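Local coordinates for lumazine-binding protein (Silicibacter pomeroyi DSS-3, PDB 3FKA) that is of unknown function but adopts an NTF2-like fold of the putative lumazine-binding family, which may bind a small molecule in its pocket, at residues E89-T102 with G108-R120. Numbering follows the deposited sequence.
Sequences ENDWAGMRFDDFLT and GSWRIVSKVYRIR. With EDO (1,2-ethanediol), chain Q.
The F97 ring turns its edge toward the face of Y117 in an offset edge-to-face pair, planes 68° apart. Y117 CD1 sits at that edge, 3.7 Å from F97 CD2. I119 runs alongside, its CG1 3.4 Å from F97 CE2. The R118 guanidinium has R120 CG over one face and the D98 carboxylate at its edge. R118 NE gives D98 OD2 a bond of 2.7 Å, nearly in the guanidinium plane and onto the anti lone pair. R120 NE, on a chain extended from CG, reaches D98 OD2 from the syn side at 2.9 Å. With an alanine in place of D98, R118 and R120 would probably lose the carboxylate they share, and both guanidinium groups would be left freer to turn. Strands 95-106 and 109-119 form an antiparallel hairpin in the curved sheet of the NTF2-like fold, with R120 at the C-terminus. At the hairpin's far end V113 and S114 both face T102, a classic beta bulge; V113 N bonds T102 O at 2.9 Å. T102 OG1 bonds S114 of the second subunit. On the sheet face that carries F97 and Y117, D99 OD2 takes bonds from N90 ND2 and Y18.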
loop_
_atom_site.group_PDB
_atom_site.type_symbol
_atom_site.label_atom_id
_atom_site.label_comp_id
_atom_site.label_asym_id
_atom_site.label_seq_id
_atom_site.Cartn_x
_atom_site.Cartn_y
_atom_site.Cartn_z
ATOM N N GLU B 89 -6.229 10.254 5.510
ATOM C CA GLU B 89 -7.161 11.231 4.973
ATOM C C GLU B 89 -7.553 12.095 6.134
ATOM O O GLU B 89 -7.828 11.561 7.197
ATOM C CB GLU B 89 -8.462 10.622 4.479
ATOM C CG GLU B 89 -8.392 9.690 3.320
ATOM C CD GLU B 89 -9.783 9.195 2.914
ATOM O OE1 GLU B 89 -10.729 9.273 3.720
ATOM O OE2 GLU B 89 -9.949 8.731 1.775
ATOM N N ASN B 90 -7.578 13.414 5.973
ATOM C CA ASN B 90 -7.999 14.248 7.104
ATOM C C ASN B 90 -8.454 15.620 6.675
ATOM O O ASN B 90 -8.091 16.081 5.617
ATOM C CB ASN B 90 -6.913 14.339 8.175
ATOM C CG ASN B 90 -5.655 14.971 7.693
ATOM O OD1 ASN B 90 -5.616 16.161 7.421
ATOM N ND2 ASN B 90 -4.584 14.212 7.694
ATOM N N ASP B 91 -9.294 16.224 7.505
ATOM C CA ASP B 91 -9.773 17.566 7.279
ATOM C C ASP B 91 -8.980 18.493 8.169
ATOM O O ASP B 91 -8.654 18.144 9.297
ATOM C CB ASP B 91 -11.246 17.747 7.629
ATOM C CG ASP B 91 -12.174 17.122 6.633
ATOM O OD1 ASP B 91 -11.710 16.731 5.560
ATOM O OD2 ASP B 91 -13.390 17.058 6.904
ATOM N N TRP B 92 -8.647 19.656 7.638
ATOM C CA TRP B 92 -7.948 20.684 8.393
ATOM C C TRP B 92 -8.247 22.027 7.749
ATOM O O TRP B 92 -8.140 22.168 6.533
ATOM C CB TRP B 92 -6.435 20.446 8.445
ATOM C CG TRP B 92 -5.705 21.562 9.175
ATOM C CD1 TRP B 92 -5.677 21.770 10.512
ATOM C CD2 TRP B 92 -4.909 22.601 8.591
ATOM N NE1 TRP B 92 -4.911 22.873 10.810
ATOM C CE2 TRP B 92 -4.418 23.400 9.652
ATOM C CE3 TRP B 92 -4.566 22.941 7.276
ATOM C CZ2 TRP B 92 -3.608 24.522 9.444
ATOM C CZ3 TRP B 92 -3.728 24.053 7.065
ATOM C CH2 TRP B 92 -3.278 24.834 8.145
ATOM N N ALA B 93 -8.656 22.995 8.566
ATOM C CA ALA B 93 -8.927 24.352 8.091
ATOM C C ALA B 93 -9.864 24.430 6.885
ATOM O O ALA B 93 -9.664 25.254 5.996
ATOM C CB ALA B 93 -7.593 25.045 7.781
ATOM N N GLY B 94 -10.893 23.582 6.875
ATOM C CA GLY B 94 -11.890 23.558 5.812
ATOM C C GLY B 94 -11.515 22.896 4.506
ATOM O O GLY B 94 -12.271 23.005 3.528
HETATM N N MSE B 95 -10.387 22.183 4.488
HETATM C CA MSE B 95 -9.886 21.488 3.299
HETATM C C MSE B 95 -9.636 20.020 3.621
HETATM O O MSE B 95 -9.328 19.701 4.771
HETATM C CB MSE B 95 -8.576 22.135 2.859
HETATM C CG MSE B 95 -8.694 23.591 2.405
HETATM SE SE MSE B 95 -6.949 24.446 2.261
HETATM C CE MSE B 95 -6.419 24.453 4.127
ATOM N N ARG B 96 -9.770 19.152 2.615
ATOM C CA ARG B 96 -9.527 17.710 2.729
ATOM C C ARG B 96 -8.149 17.407 2.178
ATOM O O ARG B 96 -7.854 17.753 1.042
ATOM C CB ARG B 96 -10.535 16.901 1.922
ATOM C CG ARG B 96 -10.356 15.357 1.982
ATOM C CD ARG B 96 -10.555 14.737 3.348
ATOM N NE ARG B 96 -11.944 14.915 3.802
ATOM C CZ ARG B 96 -12.950 14.059 3.642
ATOM N NH1 ARG B 96 -12.817 12.898 2.979
ATOM N NH2 ARG B 96 -14.143 14.402 4.134
ATOM N N PHE B 97 -7.361 16.669 2.940
ATOM C CA PHE B 97 -6.018 16.313 2.550
ATOM C C PHE B 97 -5.769 14.814 2.513
ATOM O O PHE B 97 -6.445 14.067 3.217
ATOM C CB PHE B 97 -5.049 16.822 3.610
ATOM C CG PHE B 97 -4.951 18.315 3.715
ATOM C CD1 PHE B 97 -5.909 19.046 4.418
ATOM C CD2 PHE B 97 -3.847 18.987 3.208
ATOM C CE1 PHE B 97 -5.821 20.428 4.557
ATOM C CE2 PHE B 97 -3.743 20.390 3.351
ATOM C CZ PHE B 97 -4.743 21.107 4.015
ATOM N N ASP B 98 -4.803 14.419 1.676
ATOM C CA ASP B 98 -4.241 13.099 1.651
ATOM C C ASP B 98 -2.831 13.382 2.159
ATOM O O ASP B 98 -2.145 14.214 1.563
ATOM C CB ASP B 98 -4.154 12.483 0.279
ATOM C CG ASP B 98 -5.492 12.029 -0.213
ATOM O OD1 ASP B 98 -6.097 11.132 0.413
ATOM O OD2 ASP B 98 -5.932 12.564 -1.223
ATOM N N ASP B 99 -2.450 12.738 3.251
ATOM C CA ASP B 99 -1.133 12.836 3.839
ATOM C C ASP B 99 -0.400 11.519 3.695
ATOM O O ASP B 99 -0.999 10.463 3.950
ATOM C CB ASP B 99 -1.195 13.085 5.346
ATOM C CG ASP B 99 -1.732 14.441 5.731
ATOM O OD1 ASP B 99 -1.808 15.392 4.922
ATOM O OD2 ASP B 99 -2.048 14.559 6.927
ATOM N N PHE B 100 0.871 11.564 3.264
ATOM C CA PHE B 100 1.740 10.405 3.199
ATOM C C PHE B 100 2.823 10.690 4.239
ATOM O O PHE B 100 3.610 11.626 4.055
ATOM C CB PHE B 100 2.361 10.129 1.847
ATOM C CG PHE B 100 1.393 9.772 0.756
ATOM C CD1 PHE B 100 0.157 9.139 1.003
ATOM C CD2 PHE B 100 1.788 9.912 -0.564
ATOM C CE1 PHE B 100 -0.640 8.758 -0.027
ATOM C CE2 PHE B 100 0.995 9.507 -1.580
ATOM C CZ PHE B 100 -0.227 8.924 -1.330
ATOM N N LEU B 101 2.840 9.891 5.304
ATOM C CA LEU B 101 3.770 10.048 6.414
ATOM C C LEU B 101 4.844 8.962 6.426
ATOM O O LEU B 101 4.520 7.822 6.148
ATOM C CB LEU B 101 2.995 9.935 7.734
ATOM C CG LEU B 101 1.804 10.844 8.102
ATOM C CD1 LEU B 101 1.047 10.273 9.330
ATOM C CD2 LEU B 101 2.196 12.291 8.367
ATOM N N THR B 102 6.097 9.312 6.734
ATOM C CA THR B 102 7.193 8.340 6.888
ATOM C C THR B 102 7.410 8.399 8.406
ATOM O O THR B 102 7.393 9.502 8.994
ATOM C CB THR B 102 8.473 8.627 6.092
ATOM O OG1 THR B 102 8.902 9.975 6.307
ATOM C CG2 THR B 102 8.204 8.414 4.615
ATOM N N GLY B 108 12.024 3.117 21.352
ATOM C CA GLY B 108 10.771 2.535 21.857
ATOM C C GLY B 108 9.454 3.141 21.413
ATOM O O GLY B 108 8.389 2.647 21.819
ATOM N N SER B 109 9.493 4.181 20.581
ATOM C CA SER B 109 8.242 4.775 20.122
ATOM C C SER B 109 8.321 5.274 18.661
ATOM O O SER B 109 9.387 5.632 18.172
ATOM C CB SER B 109 7.821 5.891 21.064
ATOM O OG SER B 109 8.708 6.976 21.048
ATOM N N TRP B 110 7.178 5.231 17.990
ATOM C CA TRP B 110 7.040 5.672 16.601
ATOM C C TRP B 110 6.981 7.186 16.568
ATOM O O TRP B 110 6.217 7.785 17.346
ATOM C CB TRP B 110 5.813 5.045 15.956
ATOM C CG TRP B 110 5.927 3.563 15.785
ATOM C CD1 TRP B 110 5.491 2.597 16.646
ATOM C CD2 TRP B 110 6.531 2.884 14.689
ATOM N NE1 TRP B 110 5.770 1.344 16.134
ATOM C CE2 TRP B 110 6.420 1.496 14.937
ATOM C CE3 TRP B 110 7.184 3.310 13.528
ATOM C CZ2 TRP B 110 6.911 0.534 14.050
ATOM C CZ3 TRP B 110 7.661 2.341 12.637
ATOM C CH2 TRP B 110 7.513 0.978 12.899
ATOM N N ARG B 111 7.777 7.810 15.691
ATOM C CA ARG B 111 7.846 9.273 15.618
ATOM C C ARG B 111 7.931 9.647 14.137
ATOM O O ARG B 111 8.619 8.984 13.353
ATOM C CB ARG B 111 9.018 9.784 16.443
ATOM C CG ARG B 111 8.967 11.249 16.768
ATOM C CD ARG B 111 10.135 11.610 17.648
ATOM N NE ARG B 111 10.032 12.997 18.086
ATOM C CZ ARG B 111 11.037 13.735 18.536
ATOM N NH1 ARG B 111 12.285 13.284 18.558
ATOM N NH2 ARG B 111 10.790 14.991 18.903
ATOM N N ILE B 112 7.236 10.708 13.771
ATOM C CA ILE B 112 7.104 11.107 12.368
ATOM C C ILE B 112 8.340 11.826 11.822
ATOM O O ILE B 112 8.828 12.812 12.392
ATOM C CB ILE B 112 5.862 11.971 12.152
ATOM C CG1 ILE B 112 4.592 11.260 12.643
ATOM C CG2 ILE B 112 5.763 12.315 10.656
ATOM C CD1 ILE B 112 3.342 12.188 12.724
ATOM N N VAL B 113 8.828 11.311 10.700
ATOM C CA VAL B 113 9.999 11.822 10.015
ATOM C C VAL B 113 9.618 12.887 8.982
ATOM O O VAL B 113 10.299 13.911 8.869
ATOM C CB VAL B 113 10.797 10.669 9.351
ATOM C CG1 VAL B 113 11.974 11.219 8.475
ATOM C CG2 VAL B 113 11.298 9.710 10.428
ATOM N N SER B 114 8.533 12.649 8.246
ATOM C CA SER B 114 8.099 13.584 7.234
ATOM C C SER B 114 6.660 13.353 6.869
ATOM O O SER B 114 6.127 12.265 7.068
ATOM C CB SER B 114 8.946 13.412 5.955
ATOM O OG SER B 114 8.564 14.343 4.936
ATOM N N LYS B 115 6.068 14.403 6.333
ATOM C CA LYS B 115 4.692 14.378 5.865
ATOM C C LYS B 115 4.616 15.090 4.523
ATOM O O LYS B 115 5.056 16.220 4.416
ATOM C CB LYS B 115 3.748 15.116 6.806
ATOM C CG LYS B 115 2.240 14.978 6.442
ATOM C CD LYS B 115 1.411 16.183 6.907
ATOM C CE LYS B 115 1.626 16.539 8.372
ATOM N NZ LYS B 115 0.824 17.730 8.727
ATOM N N VAL B 116 4.096 14.406 3.494
ATOM C CA VAL B 116 3.851 15.049 2.188
ATOM C C VAL B 116 2.342 15.007 2.088
ATOM O O VAL B 116 1.710 14.083 2.624
ATOM C CB VAL B 116 4.525 14.438 0.933
ATOM C CG1 VAL B 116 6.048 14.566 1.034
ATOM C CG2 VAL B 116 4.087 13.008 0.694
ATOM N N TYR B 117 1.760 16.036 1.473
ATOM C CA TYR B 117 0.326 16.112 1.348
ATOM C C TYR B 117 -0.123 16.720 0.038
ATOM O O TYR B 117 0.660 17.380 -0.693
ATOM C CB TYR B 117 -0.258 16.980 2.495
ATOM C CG TYR B 117 0.151 18.439 2.355
ATOM C CD1 TYR B 117 -0.578 19.332 1.547
ATOM C CD2 TYR B 117 1.307 18.910 2.963
ATOM C CE1 TYR B 117 -0.175 20.641 1.356
ATOM C CE2 TYR B 117 1.704 20.248 2.792
ATOM C CZ TYR B 117 0.962 21.101 1.986
ATOM O OH TYR B 117 1.365 22.418 1.829
ATOM N N ARG B 118 -1.379 16.464 -0.292
ATOM C CA ARG B 118 -2.002 17.117 -1.435
ATOM C C ARG B 118 -3.405 17.477 -0.966
ATOM O O ARG B 118 -4.006 16.754 -0.172
ATOM C CB ARG B 118 -1.968 16.304 -2.735
ATOM C CG ARG B 118 -2.844 15.075 -2.867
ATOM C CD ARG B 118 -4.352 15.365 -3.112
ATOM N NE ARG B 118 -5.105 14.128 -3.284
ATOM C CZ ARG B 118 -5.690 13.702 -4.406
ATOM N NH1 ARG B 118 -5.685 14.394 -5.544
ATOM N NH2 ARG B 118 -6.324 12.537 -4.374
ATOM N N ILE B 119 -3.903 18.604 -1.442
ATOM C CA ILE B 119 -5.237 19.058 -1.100
ATOM C C ILE B 119 -6.168 18.585 -2.194
ATOM O O ILE B 119 -5.903 18.797 -3.380
ATOM C CB ILE B 119 -5.308 20.584 -0.989
ATOM C CG1 ILE B 119 -4.377 21.076 0.114
ATOM C CG2 ILE B 119 -6.771 21.005 -0.723
ATOM C CD1 ILE B 119 -4.149 22.557 0.153
ATOM N N ARG B 120 -7.279 17.956 -1.813
ATOM C CA ARG B 120 -8.252 17.491 -2.800
ATOM C C ARG B 120 -9.100 18.633 -3.296
ATOM O O ARG B 120 -9.570 18.561 -4.434
ATOM C CB ARG B 120 -9.157 16.433 -2.218
ATOM C CG ARG B 120 -8.437 15.185 -1.926
ATOM C CD ARG B 120 -9.424 14.192 -1.443
ATOM N NE ARG B 120 -8.812 12.895 -1.253
ATOM C CZ ARG B 120 -9.427 11.856 -0.707
ATOM N NH1 ARG B 120 -10.704 11.931 -0.309
ATOM N NH2 ARG B 120 -8.762 10.714 -0.579
ATOM O OXT ARG B 120 -9.313 19.626 -2.588
HETATM C C1 EDO Q . 8.195 10.458 21.240
HETATM O O1 EDO Q . 9.447 9.793 20.977
HETATM C C2 EDO Q . 7.188 10.169 20.147
HETATM O O2 EDO Q . 7.193 8.781 19.841
HETATM O O HOH W 1 -12.779 9.497 0.449
HETATM O O HOH W 2 -10.378 20.171 -0.068
HETATM O O HOH W 3 6.769 12.227 3.786
#